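Local coordinates for glycosylation Associate Protein 2 (Streptococcus agalactiae serotype V, PDB 6OYC), which probably works, in complex with Gap1 and Gap3, in the glycosylation and accessory Sec-dependent export of streptococcal surface adhesins, at residues B[170-175]-B[242-247]; B[302-307]-B[330-335]; B[128-133]-B[268-273]; B[119-124]-B[183-188]. One frame throughout, in Å; residues are numbered along the deposited sequence.

Contact 1. Residues B[170-175]-B[242-247]; sequences FLLNFA and VKLFAK
F170 holds CG anti to its backbone N (chi1 175°) and F245 holds CG beside its own N (chi1 -65°); from these positions the two rings form a T-shaped pair, the edge of F170 toward the face of F245, with centroids 5.9 Å apart and planes at 70°. The strands are antiparallel neighbours interrupted by a classic beta bulge, in which L171 and L172 both face L244. The carbonyl of L244 takes a firm bond from L171 N (3.0 Å to L244 O) and a weak one from L172 N (3.4 Å to the same atom). Past the bulge the ladder recovers, with L244 N bonded to L172 O at 2.8 Å. The extra residue turns L171 toward the partner strand, where its branched, apolar end suits a buried place: CD2 of L171 lies 3.8 Å from CD2 of L244. L172 and L244 share the sheet face that packs on L254. F170, F245, N173 and K243 occupy the other, less buried face, and there the amide and the amine find Q141 and S205. At the far end F174 CD1 packs against V242 CG1 at 3.7 Å, and a water bridges F174 O and V242 N, 2.7 Å from each.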
loop_
_atom_site.group_PDB
_atom_site.type_symbol
_atom_site.label_atom_id
_atom_site.label_comp_id
_atom_site.label_asym_id
_atom_site.label_seq_id
_atom_site.Cartn_x
_atom_site.Cartn_y
_atom_site.Cartn_z
ATOM N N PHE B 170 32.071 -1.558 -11.351
ATOM C CA PHE B 170 30.874 -1.071 -12.020
ATOM C C PHE B 170 30.262 -2.179 -12.859
ATOM O O PHE B 170 30.944 -2.822 -13.658
ATOM C CB PHE B 170 31.195 0.143 -12.897
ATOM C CG PHE B 170 30.018 0.628 -13.706
ATOM C CD1 PHE B 170 28.918 1.200 -13.079
ATOM C CD2 PHE B 170 30.007 0.504 -15.092
ATOM C CE1 PHE B 170 27.826 1.661 -13.814
ATOM C CE2 PHE B 170 28.920 0.967 -15.843
ATOM C CZ PHE B 170 27.824 1.541 -15.193
ATOM N N LEU B 171 28.978 -2.426 -12.649
ATOM C CA LEU B 171 28.276 -3.446 -13.410
ATOM C C LEU B 171 27.207 -2.873 -14.329
ATOM O O LEU B 171 27.110 -3.295 -15.490
ATOM C CB LEU B 171 27.640 -4.472 -12.468
ATOM C CG LEU B 171 26.792 -5.520 -13.200
ATOM C CD1 LEU B 171 27.638 -6.312 -14.203
ATOM C CD2 LEU B 171 26.122 -6.434 -12.209
ATOM N N LEU B 172 26.408 -1.913 -13.847
ATOM C CA LEU B 172 25.282 -1.384 -14.611
ATOM C C LEU B 172 24.826 -0.058 -14.016
ATOM O O LEU B 172 25.052 0.230 -12.840
ATOM C CB LEU B 172 24.111 -2.375 -14.635
ATOM C CG LEU B 172 23.474 -2.719 -13.280
ATOM C CD1 LEU B 172 22.308 -1.783 -12.964
ATOM C CD2 LEU B 172 23.004 -4.170 -13.290
ATOM N N ASN B 173 24.129 0.726 -14.825
ATOM C CA ASN B 173 23.461 1.911 -14.320
ATOM C C ASN B 173 22.014 1.909 -14.782
ATOM O O ASN B 173 21.619 1.151 -15.676
ATOM C CB ASN B 173 24.152 3.192 -14.778
ATOM C CG ASN B 173 24.113 3.366 -16.288
ATOM O OD1 ASN B 173 24.989 2.868 -17.005
ATOM N ND2 ASN B 173 23.076 4.039 -16.781
ATOM N N PHE B 174 21.211 2.751 -14.127
ATOM C CA PHE B 174 19.881 3.072 -14.615
ATOM C C PHE B 174 20.005 4.287 -15.522
ATOM O O PHE B 174 20.699 5.251 -15.177
ATOM C CB PHE B 174 18.913 3.338 -13.458
ATOM C CG PHE B 174 18.468 2.082 -12.768
ATOM C CD1 PHE B 174 19.280 1.468 -11.819
ATOM C CD2 PHE B 174 17.262 1.487 -13.101
ATOM C CE1 PHE B 174 18.882 0.276 -11.195
ATOM C CE2 PHE B 174 16.848 0.308 -12.477
ATOM C CZ PHE B 174 17.666 -0.303 -11.523
ATOM N N ALA B 175 19.355 4.221 -16.691
ATOM C CA ALA B 175 19.462 5.301 -17.671
ATOM C C ALA B 175 18.767 6.584 -17.219
ATOM O O ALA B 175 19.228 7.687 -17.559
ATOM C CB ALA B 175 18.879 4.852 -19.011
ATOM N N VAL B 242 21.515 6.436 -10.514
ATOM C CA VAL B 242 21.694 5.195 -9.767
ATOM C C VAL B 242 22.649 4.307 -10.535
ATOM O O VAL B 242 22.434 4.063 -11.729
ATOM C CB VAL B 242 20.355 4.472 -9.530
ATOM C CG1 VAL B 242 20.584 3.150 -8.797
ATOM C CG2 VAL B 242 19.432 5.356 -8.744
ATOM N N LYS B 243 23.716 3.853 -9.855
ATOM C CA LYS B 243 24.709 2.921 -10.380
ATOM C C LYS B 243 24.815 1.713 -9.452
ATOM O O LYS B 243 24.684 1.840 -8.233
ATOM C CB LYS B 243 26.100 3.582 -10.505
ATOM C CG LYS B 243 26.141 4.805 -11.408
ATOM C CD LYS B 243 27.129 5.860 -10.910
ATOM C CE LYS B 243 26.458 6.889 -9.992
ATOM N NZ LYS B 243 27.289 8.142 -9.901
ATOM N N LEU B 244 25.066 0.541 -10.018
ATOM C CA LEU B 244 25.274 -0.665 -9.226
ATOM C C LEU B 244 26.682 -1.204 -9.484
ATOM O O LEU B 244 27.120 -1.280 -10.633
ATOM C CB LEU B 244 24.205 -1.719 -9.537
ATOM C CG LEU B 244 24.232 -3.064 -8.790
ATOM C CD1 LEU B 244 22.889 -3.695 -8.800
ATOM C CD2 LEU B 244 25.152 -4.019 -9.480
ATOM N N PHE B 245 27.394 -1.524 -8.409
ATOM C CA PHE B 245 28.695 -2.175 -8.440
ATOM C C PHE B 245 28.563 -3.575 -7.848
ATOM O O PHE B 245 27.660 -3.845 -7.048
ATOM C CB PHE B 245 29.746 -1.392 -7.636
ATOM C CG PHE B 245 30.064 -0.038 -8.199
ATOM C CD1 PHE B 245 29.153 0.994 -8.131
ATOM C CD2 PHE B 245 31.297 0.216 -8.767
ATOM C CE1 PHE B 245 29.462 2.244 -8.660
ATOM C CE2 PHE B 245 31.605 1.465 -9.285
ATOM C CZ PHE B 245 30.683 2.471 -9.231
ATOM N N ALA B 246 29.469 -4.461 -8.252
ATOM C CA ALA B 246 29.465 -5.839 -7.793
ATOM C C ALA B 246 30.895 -6.347 -7.699
ATOM O O ALA B 246 31.826 -5.786 -8.286
ATOM C CB ALA B 246 28.659 -6.754 -8.722
ATOM N N LYS B 247 31.048 -7.427 -6.944
ATOM C CA LYS B 247 32.304 -8.149 -6.843
ATOM C C LYS B 247 32.006 -9.598 -6.477
ATOM O O LYS B 247 30.963 -9.914 -5.891
ATOM C CB LYS B 247 33.242 -7.509 -5.816
ATOM C CG LYS B 247 32.716 -7.486 -4.397
ATOM C CD LYS B 247 33.823 -7.023 -3.470
ATOM C CE LYS B 247 33.426 -7.064 -2.018
ATOM N NZ LYS B 247 34.647 -6.833 -1.181
HETATM O O HOH W 1 20.248 6.620 -12.905
#

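Contact 2. Residues B[302-307]-B[330-335]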
loop_
_atom_site.group_PDB
_atom_site.type_symbol
_atom_site.label_atom_id
_atom_site.label_comp_id
_atom_site.label_asym_id
_atom_site.label_seq_id
_atom_site.Cartn_x
_atom_site.Cartn_y
_atom_site.Cartn_z
ATOM N N SER B 302 -6.997 -3.517 -4.005
ATOM C CA SER B 302 -6.810 -2.573 -5.096
ATOM C C SER B 302 -6.743 -3.306 -6.429
ATOM O O SER B 302 -6.227 -4.427 -6.525
ATOM C CB SER B 302 -5.531 -1.754 -4.891
ATOM O OG SER B 302 -5.606 -0.936 -3.742
ATOM N N GLY B 303 -7.270 -2.656 -7.465
ATOM C CA GLY B 303 -7.121 -3.156 -8.815
ATOM C C GLY B 303 -5.692 -2.971 -9.348
ATOM O O GLY B 303 -4.774 -2.520 -8.661
ATOM N N PHE B 304 -5.520 -3.348 -10.613
ATOM C CA PHE B 304 -4.247 -3.194 -11.303
ATOM C C PHE B 304 -3.945 -1.715 -11.528
ATOM O O PHE B 304 -4.823 -0.962 -11.953
ATOM C CB PHE B 304 -4.310 -3.951 -12.628
ATOM C CG PHE B 304 -3.090 -3.786 -13.504
ATOM C CD1 PHE B 304 -2.945 -2.672 -14.329
ATOM C CD2 PHE B 304 -2.108 -4.773 -13.542
ATOM C CE1 PHE B 304 -1.838 -2.525 -15.149
ATOM C CE2 PHE B 304 -0.992 -4.636 -14.365
ATOM C CZ PHE B 304 -0.861 -3.504 -15.170
ATOM N N ARG B 305 -2.699 -1.297 -11.262
ATOM C CA ARG B 305 -2.301 0.100 -11.442
ATOM C C ARG B 305 -0.776 0.213 -11.458
ATOM O O ARG B 305 -0.109 -0.233 -10.521
ATOM C CB ARG B 305 -2.901 1.000 -10.332
ATOM C CG ARG B 305 -2.630 0.528 -8.860
ATOM C CD ARG B 305 -3.260 1.451 -7.764
ATOM N NE ARG B 305 -2.556 2.725 -7.537
ATOM C CZ ARG B 305 -3.135 3.838 -7.060
ATOM N NH1 ARG B 305 -4.429 3.845 -6.763
ATOM N NH2 ARG B 305 -2.430 4.956 -6.883
ATOM N N SER B 306 -0.231 0.833 -12.513
ATOM C CA SER B 306 1.215 1.046 -12.610
ATOM C C SER B 306 1.712 1.980 -11.516
ATOM O O SER B 306 2.749 1.727 -10.897
ATOM C CB SER B 306 1.590 1.618 -13.984
ATOM O OG SER B 306 0.990 0.864 -15.022
ATOM N N ALA B 307 1.005 3.085 -11.291
ATOM C CA ALA B 307 1.357 3.980 -10.199
ATOM C C ALA B 307 1.031 3.297 -8.879
ATOM O O ALA B 307 -0.061 2.749 -8.708
ATOM C CB ALA B 307 0.604 5.300 -10.323
ATOM N N ARG B 330 3.862 -5.184 -7.225
ATOM C CA ARG B 330 4.855 -5.950 -7.967
ATOM C C ARG B 330 4.641 -5.831 -9.476
ATOM O O ARG B 330 3.579 -5.415 -9.952
ATOM C CB ARG B 330 4.819 -7.421 -7.538
ATOM C CG ARG B 330 5.161 -7.630 -6.053
ATOM C CD ARG B 330 4.838 -9.046 -5.580
ATOM N NE ARG B 330 3.415 -9.348 -5.733
ATOM C CZ ARG B 330 2.898 -10.576 -5.750
ATOM N NH1 ARG B 330 3.681 -11.638 -5.609
ATOM N NH2 ARG B 330 1.591 -10.743 -5.903
ATOM N N LEU B 331 5.685 -6.183 -10.224
ATOM C CA LEU B 331 5.648 -6.324 -11.691
ATOM C C LEU B 331 5.291 -4.970 -12.313
ATOM O O LEU B 331 5.832 -3.938 -11.888
ATOM C CB LEU B 331 4.722 -7.441 -12.064
ATOM C CG LEU B 331 5.160 -8.844 -11.674
ATOM C CD1 LEU B 331 4.375 -9.878 -12.478
ATOM C CD2 LEU B 331 6.662 -9.024 -11.865
ATOM N N GLN B 332 4.398 -4.938 -13.312
ATOM C CA GLN B 332 3.977 -3.667 -13.899
ATOM C C GLN B 332 2.979 -2.930 -13.004
ATOM O O GLN B 332 3.203 -1.775 -12.628
ATOM C CB GLN B 332 3.371 -3.878 -15.294
ATOM C CG GLN B 332 3.184 -2.543 -16.039
ATOM C CD GLN B 332 2.316 -2.645 -17.299
ATOM O OE1 GLN B 332 1.899 -3.729 -17.707
ATOM N NE2 GLN B 332 2.051 -1.503 -17.922
ATOM N N GLY B 333 1.854 -3.565 -12.685
ATOM C CA GLY B 333 0.828 -2.884 -11.918
ATOM C C GLY B 333 0.126 -3.785 -10.917
ATOM O O GLY B 333 -1.022 -3.530 -10.541
ATOM N N GLY B 334 0.808 -4.837 -10.487
ATOM C CA GLY B 334 0.246 -5.788 -9.545
ATOM C C GLY B 334 0.365 -7.188 -10.110
ATOM O O GLY B 334 0.466 -7.389 -11.323
ATOM N N ALA B 335 0.371 -8.180 -9.213
ATOM C CA ALA B 335 0.453 -9.576 -9.613
ATOM C C ALA B 335 -0.619 -10.408 -8.907
ATOM O O ALA B 335 -0.394 -11.575 -8.552
ATOM C CB ALA B 335 1.854 -10.138 -9.356
#
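The ring of F304 lies flat over G333, whose CA stands 3.8 Å from the ring centroid and 22° off its normal, a CH-pi contact offset toward the rim. The loops that meet here follow strands 297-301 and 323-327, parallel neighbours in the mixed sheet of an alpha/beta-hydrolase-like domain. Glycine suits position 333 because it offers a bare CA, so the aromatic face can settle directly on the backbone. F304 reaches it with CG anti to the backbone N (chi1 175°). Q332, extended beyond CG, comes to the ring from its edge, with OE1 3.8 Å from F304 CZ; the same amide passes S306, its NE2 3.9 Å from S306 OG, too far to bond. F413 adds an edge-to-face partner to the F304 ring. The loops are also tied by backbone: R305 N donates to a lone pair of G333 O at 2.9 Å, and F304 CA makes a CA-H...O contact of 3.3 Å with G333 O. G303 approaches, short of contact, an unconfirmed nucleophile elbow and Ser-His-Asp triad pattern. S306 OG is hydrogen-bonded to a glycerol, probably from crystallisation. A second CA-H...O contact, nearly straight at 164°, joins S306 CA to Q332 O, 3.5 Å apart.

Contact 3. Residues B[128-133]-B[268-273]; sequences IGQYGE and TFLLGG
The amide of Q130 and the ring of F269 are inclined at 65° to each other; OE1 of Q130 lies 3.6 Å from F269 CB, just before the ring, and 4.1 Å from F269 CG. At the edge of the F269 ring, near its plane, stands the carbonyl of Y131, whose O is 4.3 Å from F269 CD1. Y131 itself directs its CB away from the loop. Q130 places CG between its backbone N and carbonyl carbon (chi1 47°), and beyond it the chain runs out extended, past L270 as well: CD of Q130 lies 4.1 Å from CD2 of L270. A glutamine serves here because its aliphatic part can pack on leucine and phenylalanine while the amide keeps a polar partner, OE1 accepting from F310 N. No direct hydrogen bond crosses the contact. A water takes that role, 3.1 Å from Y131 N and 3.1 Å from F269 O, and R263 gives the same carbonyl a second donor. The loop is shaped largely by its own backbone. F269 sits at positive phi (65°), where a weak bond runs from L270 N to T268 O. G273 N then bonds to L270 O at 2.9 Å, and G272 supplies the positive phi that suits glycine. T268 N bonds to G273 O across the base of the loop. Y131 and E133 pair by backbone with strand 251-262, as N261 and R259 testify. A gamma turn at F269 followed by a type II beta turn from L270 to G273 thus leads from strand 251-262 to strand 274-277, laid against the residues that lead into strand 132-135, which pairs with strand 251-262 in the antiparallel sheet.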
loop_
_atom_site.group_PDB
_atom_site.type_symbol
_atom_site.label_atom_id
_atom_site.label_comp_id
_atom_site.label_asym_id
_atom_site.label_seq_id
_atom_site.Cartn_x
_atom_site.Cartn_y
_atom_site.Cartn_z
ATOM N N ILE B 128 -0.094 15.169 2.371
ATOM C CA ILE B 128 -1.297 14.515 1.875
ATOM C C ILE B 128 -0.984 13.856 0.536
ATOM O O ILE B 128 -0.197 14.359 -0.266
ATOM C CB ILE B 128 -2.450 15.531 1.756
ATOM C CG1 ILE B 128 -1.965 16.734 0.951
ATOM C CG2 ILE B 128 -2.912 15.979 3.137
ATOM C CD1 ILE B 128 -3.036 17.710 0.582
ATOM N N GLY B 129 -1.619 12.726 0.274
ATOM C CA GLY B 129 -1.397 12.010 -0.964
ATOM C C GLY B 129 -0.453 10.831 -0.786
ATOM O O GLY B 129 0.153 10.615 0.270
ATOM N N GLN B 130 -0.350 10.049 -1.851
ATOM C CA GLN B 130 0.556 8.913 -1.912
ATOM C C GLN B 130 1.134 8.863 -3.315
ATOM O O GLN B 130 0.481 9.299 -4.267
ATOM C CB GLN B 130 -0.180 7.603 -1.597
ATOM C CG GLN B 130 -1.499 7.487 -2.364
ATOM C CD GLN B 130 -2.272 6.191 -2.118
ATOM O OE1 GLN B 130 -1.715 5.177 -1.674
ATOM N NE2 GLN B 130 -3.569 6.218 -2.422
ATOM N N TYR B 131 2.357 8.337 -3.445
ATOM C CA TYR B 131 2.889 8.064 -4.779
ATOM C C TYR B 131 4.025 7.053 -4.727
ATOM O O TYR B 131 4.842 7.048 -3.803
ATOM C CB TYR B 131 3.406 9.314 -5.503
ATOM C CG TYR B 131 3.661 9.035 -6.983
ATOM C CD1 TYR B 131 2.606 8.717 -7.844
ATOM C CD2 TYR B 131 4.951 9.030 -7.505
ATOM C CE1 TYR B 131 2.824 8.439 -9.187
ATOM C CE2 TYR B 131 5.182 8.765 -8.863
ATOM C CZ TYR B 131 4.110 8.467 -9.696
ATOM O OH TYR B 131 4.313 8.186 -11.034
ATOM N N GLY B 132 4.080 6.228 -5.762
ATOM C CA GLY B 132 5.236 5.394 -6.023
ATOM C C GLY B 132 5.224 4.977 -7.472
ATOM O O GLY B 132 4.192 5.051 -8.148
ATOM N N GLU B 133 6.389 4.553 -7.956
ATOM C CA GLU B 133 6.487 3.974 -9.287
ATOM C C GLU B 133 7.777 3.172 -9.364
ATOM O O GLU B 133 8.625 3.223 -8.468
ATOM C CB GLU B 133 6.407 5.045 -10.383
ATOM C CG GLU B 133 7.649 5.889 -10.549
ATOM C CD GLU B 133 7.502 6.920 -11.677
ATOM O OE1 GLU B 133 6.442 7.557 -11.782
ATOM O OE2 GLU B 133 8.449 7.101 -12.462
ATOM N N THR B 268 3.502 3.767 5.296
ATOM C CA THR B 268 3.778 3.427 3.910
ATOM C C THR B 268 2.657 3.948 3.019
ATOM O O THR B 268 1.481 3.618 3.227
ATOM C CB THR B 268 3.923 1.911 3.752
ATOM O OG1 THR B 268 5.001 1.442 4.581
ATOM C CG2 THR B 268 4.210 1.558 2.294
ATOM N N PHE B 269 3.033 4.747 2.015
ATOM C CA PHE B 269 2.099 5.415 1.104
ATOM C C PHE B 269 1.268 6.428 1.876
ATOM O O PHE B 269 1.524 7.632 1.787
ATOM C CB PHE B 269 1.187 4.423 0.360
ATOM C CG PHE B 269 1.913 3.529 -0.610
ATOM C CD1 PHE B 269 2.842 4.056 -1.518
ATOM C CD2 PHE B 269 1.661 2.157 -0.634
ATOM C CE1 PHE B 269 3.503 3.225 -2.434
ATOM C CE2 PHE B 269 2.338 1.311 -1.543
ATOM C CZ PHE B 269 3.253 1.849 -2.439
ATOM N N LEU B 270 0.288 5.963 2.648
ATOM C CA LEU B 270 -0.520 6.835 3.486
ATOM C C LEU B 270 0.028 6.860 4.906
ATOM O O LEU B 270 0.788 5.981 5.315
ATOM C CB LEU B 270 -1.980 6.374 3.499
ATOM C CG LEU B 270 -2.627 6.345 2.109
ATOM C CD1 LEU B 270 -3.923 5.526 2.139
ATOM C CD2 LEU B 270 -2.893 7.772 1.620
ATOM N N LEU B 271 -0.368 7.895 5.647
ATOM C CA LEU B 271 -0.138 7.951 7.081
ATOM C C LEU B 271 -0.782 6.740 7.757
ATOM O O LEU B 271 -1.991 6.507 7.626
ATOM C CB LEU B 271 -0.715 9.257 7.627
ATOM C CG LEU B 271 -0.289 9.743 9.012
ATOM C CD1 LEU B 271 1.194 10.104 9.074
ATOM C CD2 LEU B 271 -1.145 10.918 9.437
ATOM N N GLY B 272 0.025 5.946 8.458
ATOM C CA GLY B 272 -0.454 4.711 9.051
ATOM C C GLY B 272 -0.328 3.479 8.175
ATOM O O GLY B 272 -0.550 2.369 8.672
ATOM N N GLY B 273 0.029 3.628 6.895
ATOM C CA GLY B 273 0.128 2.470 6.023
ATOM C C GLY B 273 1.201 1.492 6.475
ATOM O O GLY B 273 2.181 1.853 7.125
HETATM O O HOH W 2 3.479 8.013 -0.552
#

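Contact 4. Residues B[119-124]-B[183-188]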
loop_
_atom_site.group_PDB
_atom_site.type_symbol
_atom_site.label_atom_id
_atom_site.label_comp_id
_atom_site.label_asym_id
_atom_site.label_seq_id
_atom_site.Cartn_x
_atom_site.Cartn_y
_atom_site.Cartn_z
ATOM N N ILE B 119 10.274 15.560 15.303
ATOM C CA ILE B 119 10.129 16.825 14.592
ATOM C C ILE B 119 10.438 16.640 13.106
ATOM O O ILE B 119 9.693 17.103 12.235
ATOM C CB ILE B 119 11.036 17.891 15.230
ATOM C CG1 ILE B 119 10.486 18.257 16.608
ATOM C CG2 ILE B 119 11.200 19.118 14.287
ATOM C CD1 ILE B 119 11.515 18.783 17.540
ATOM N N ARG B 120 11.541 15.948 12.798
ATOM C CA ARG B 120 11.915 15.715 11.404
ATOM C C ARG B 120 10.856 14.890 10.680
ATOM O O ARG B 120 10.523 15.171 9.522
ATOM C CB ARG B 120 13.279 15.012 11.351
ATOM C CG ARG B 120 13.992 15.088 10.018
ATOM C CD ARG B 120 14.359 16.531 9.704
ATOM N NE ARG B 120 15.173 16.691 8.500
ATOM C CZ ARG B 120 15.422 17.877 7.943
ATOM N NH1 ARG B 120 14.914 18.983 8.479
ATOM N NH2 ARG B 120 16.167 17.959 6.852
ATOM N N GLN B 121 10.316 13.867 11.351
ATOM C CA GLN B 121 9.263 13.040 10.759
ATOM C C GLN B 121 7.996 13.850 10.490
ATOM O O GLN B 121 7.358 13.694 9.444
ATOM C CB GLN B 121 8.936 11.861 11.674
ATOM C CG GLN B 121 10.043 10.831 11.806
ATOM C CD GLN B 121 9.722 9.786 12.882
ATOM O OE1 GLN B 121 9.381 10.124 14.013
ATOM N NE2 GLN B 121 9.821 8.521 12.523
ATOM N N PHE B 122 7.592 14.687 11.443
ATOM C CA PHE B 122 6.509 15.632 11.177
ATOM C C PHE B 122 6.824 16.454 9.927
ATOM O O PHE B 122 6.030 16.510 8.971
ATOM C CB PHE B 122 6.307 16.561 12.387
ATOM C CG PHE B 122 5.583 15.930 13.552
ATOM C CD1 PHE B 122 5.080 14.630 13.473
ATOM C CD2 PHE B 122 5.384 16.654 14.729
ATOM C CE1 PHE B 122 4.390 14.062 14.567
ATOM C CE2 PHE B 122 4.709 16.097 15.823
ATOM C CZ PHE B 122 4.220 14.803 15.744
ATOM N N TYR B 123 8.009 17.076 9.913
ATOM C CA TYR B 123 8.370 18.006 8.846
ATOM C C TYR B 123 8.266 17.358 7.466
ATOM O O TYR B 123 7.824 17.993 6.506
ATOM C CB TYR B 123 9.789 18.527 9.072
ATOM C CG TYR B 123 10.110 19.767 8.267
ATOM C CD1 TYR B 123 9.255 20.860 8.288
ATOM C CD2 TYR B 123 11.265 19.851 7.496
ATOM C CE1 TYR B 123 9.527 21.997 7.576
ATOM C CE2 TYR B 123 11.551 21.006 6.769
ATOM C CZ TYR B 123 10.667 22.070 6.817
ATOM O OH TYR B 123 10.902 23.217 6.115
ATOM N N LYS B 124 8.653 16.095 7.338
ATOM C CA LYS B 124 8.746 15.518 6.004
ATOM C C LYS B 124 7.830 14.326 5.794
ATOM O O LYS B 124 7.863 13.730 4.711
ATOM C CB LYS B 124 10.206 15.155 5.694
ATOM C CG LYS B 124 11.085 16.425 5.542
ATOM C CD LYS B 124 12.310 16.194 4.663
ATOM C CE LYS B 124 13.145 17.477 4.530
ATOM N NZ LYS B 124 14.428 17.251 3.755
ATOM N N ASP B 183 11.028 17.993 0.289
ATOM C CA ASP B 183 9.921 18.190 1.225
ATOM C C ASP B 183 9.443 16.923 1.923
ATOM O O ASP B 183 8.739 17.036 2.931
ATOM C CB ASP B 183 8.745 18.840 0.512
ATOM C CG ASP B 183 9.094 20.206 -0.013
ATOM O OD1 ASP B 183 9.715 21.008 0.719
ATOM O OD2 ASP B 183 8.770 20.467 -1.168
ATOM N N PHE B 184 9.805 15.733 1.433
ATOM C CA PHE B 184 9.471 14.488 2.110
ATOM C C PHE B 184 10.632 13.512 1.961
ATOM O O PHE B 184 11.635 13.804 1.305
ATOM C CB PHE B 184 8.159 13.882 1.583
ATOM C CG PHE B 184 7.986 13.963 0.083
ATOM C CD1 PHE B 184 8.660 13.092 -0.760
ATOM C CD2 PHE B 184 7.130 14.902 -0.481
ATOM C CE1 PHE B 184 8.484 13.157 -2.153
ATOM C CE2 PHE B 184 6.957 14.976 -1.847
ATOM C CZ PHE B 184 7.637 14.099 -2.688
ATOM N N TYR B 185 10.504 12.353 2.600
ATOM C CA TYR B 185 11.491 11.297 2.436
ATOM C C TYR B 185 11.374 10.702 1.043
ATOM O O TYR B 185 10.281 10.619 0.468
ATOM C CB TYR B 185 11.300 10.207 3.484
ATOM C CG TYR B 185 11.526 10.692 4.881
ATOM C CD1 TYR B 185 10.492 11.279 5.615
ATOM C CD2 TYR B 185 12.782 10.604 5.461
ATOM C CE1 TYR B 185 10.708 11.749 6.906
ATOM C CE2 TYR B 185 13.016 11.074 6.739
ATOM C CZ TYR B 185 11.973 11.643 7.459
ATOM O OH TYR B 185 12.206 12.085 8.737
ATOM N N ASN B 186 12.516 10.304 0.493
ATOM C CA ASN B 186 12.572 9.665 -0.815
ATOM C C ASN B 186 12.915 8.207 -0.583
ATOM O O ASN B 186 14.036 7.885 -0.176
ATOM C CB ASN B 186 13.588 10.345 -1.723
ATOM C CG ASN B 186 13.249 11.797 -1.960
ATOM O OD1 ASN B 186 12.506 12.125 -2.881
ATOM N ND2 ASN B 186 13.762 12.677 -1.098
ATOM N N GLU B 187 11.938 7.339 -0.819
ATOM C CA GLU B 187 12.090 5.925 -0.577
ATOM C C GLU B 187 12.569 5.230 -1.836
ATOM O O GLU B 187 12.092 5.508 -2.935
ATOM C CB GLU B 187 10.762 5.315 -0.116
ATOM C CG GLU B 187 10.471 5.544 1.340
ATOM C CD GLU B 187 9.197 4.840 1.834
ATOM O OE1 GLU B 187 8.396 4.339 1.010
ATOM O OE2 GLU B 187 9.002 4.793 3.068
ATOM N N LEU B 188 13.494 4.306 -1.663
ATOM C CA LEU B 188 13.926 3.407 -2.713
ATOM C C LEU B 188 13.842 1.987 -2.177
ATOM O O LEU B 188 14.151 1.754 -1.006
ATOM C CB LEU B 188 15.372 3.723 -3.145
ATOM C CG LEU B 188 15.598 5.165 -3.604
ATOM C CD1 LEU B 188 17.082 5.492 -3.712
ATOM C CD2 LEU B 188 14.910 5.395 -4.935
HETATM O O HOH W 3 13.816 15.467 1.460
#
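K124 NZ is gripped by several groups: a water 3.0 Å away leads to F184 O, itself 2.7 Å from that water, while E233 and D235 form salt bridges with the amine. A lysine fits because its long extended chain carries the charge past the loop, packing as it goes; CG, set beside the backbone N (chi1 -69°), lies 3.6 Å from D183 O. E233 also bridges to R120 NH2, so one carboxylate serves two bases, and K124 CE rests over one face of the R120 guanidinium. This is where helix 115-125, packed through F122 on M26 of the parallel sheet, meets the start of strand 185-195 of an antiparallel sheet, the short axes running 86° apart. Y185 fills the angle between them. Its CE1 touches K124 CB at 3.6 Å, and its hydroxyl reaches the helix backbone, with Y185 OH 3.6 Å from R120 O. The edge of the Y185 ring, near its plane, meets Q121 CA. Close backbone approach completes the join through two reciprocal CA-H...O contacts: K124 CA lies 3.4 Å from D183 O, and F184 CA lies 3.2 Å from K124 O.

Overall arrangement
Contacts 3 and 4 are close neighbours, centres about 12 Å apart: segments 119-124 and 128-133 almost adjoin in sequence, and both contacts reach the same antiparallel sheet, carrying the chain from the N-terminal parallel-sheet region into the beta region. Contact 2 lies about 15 Å from contact 3, centre to centre, and touches it where A307 CB meets Y131 CE1 at 4.0 Å. The possible, unconfirmed catalytic triad lies beside contact 2. Glycerols, probably from crystallisation, lie at S306, near Y131 and at Q121 (contacts 2, 3 and 4). Contact 1 stands apart in a separate antiparallel sheet, its centre about 26 to 28 Å from the others, though its nearest atoms come within about 6 Å of contact 4.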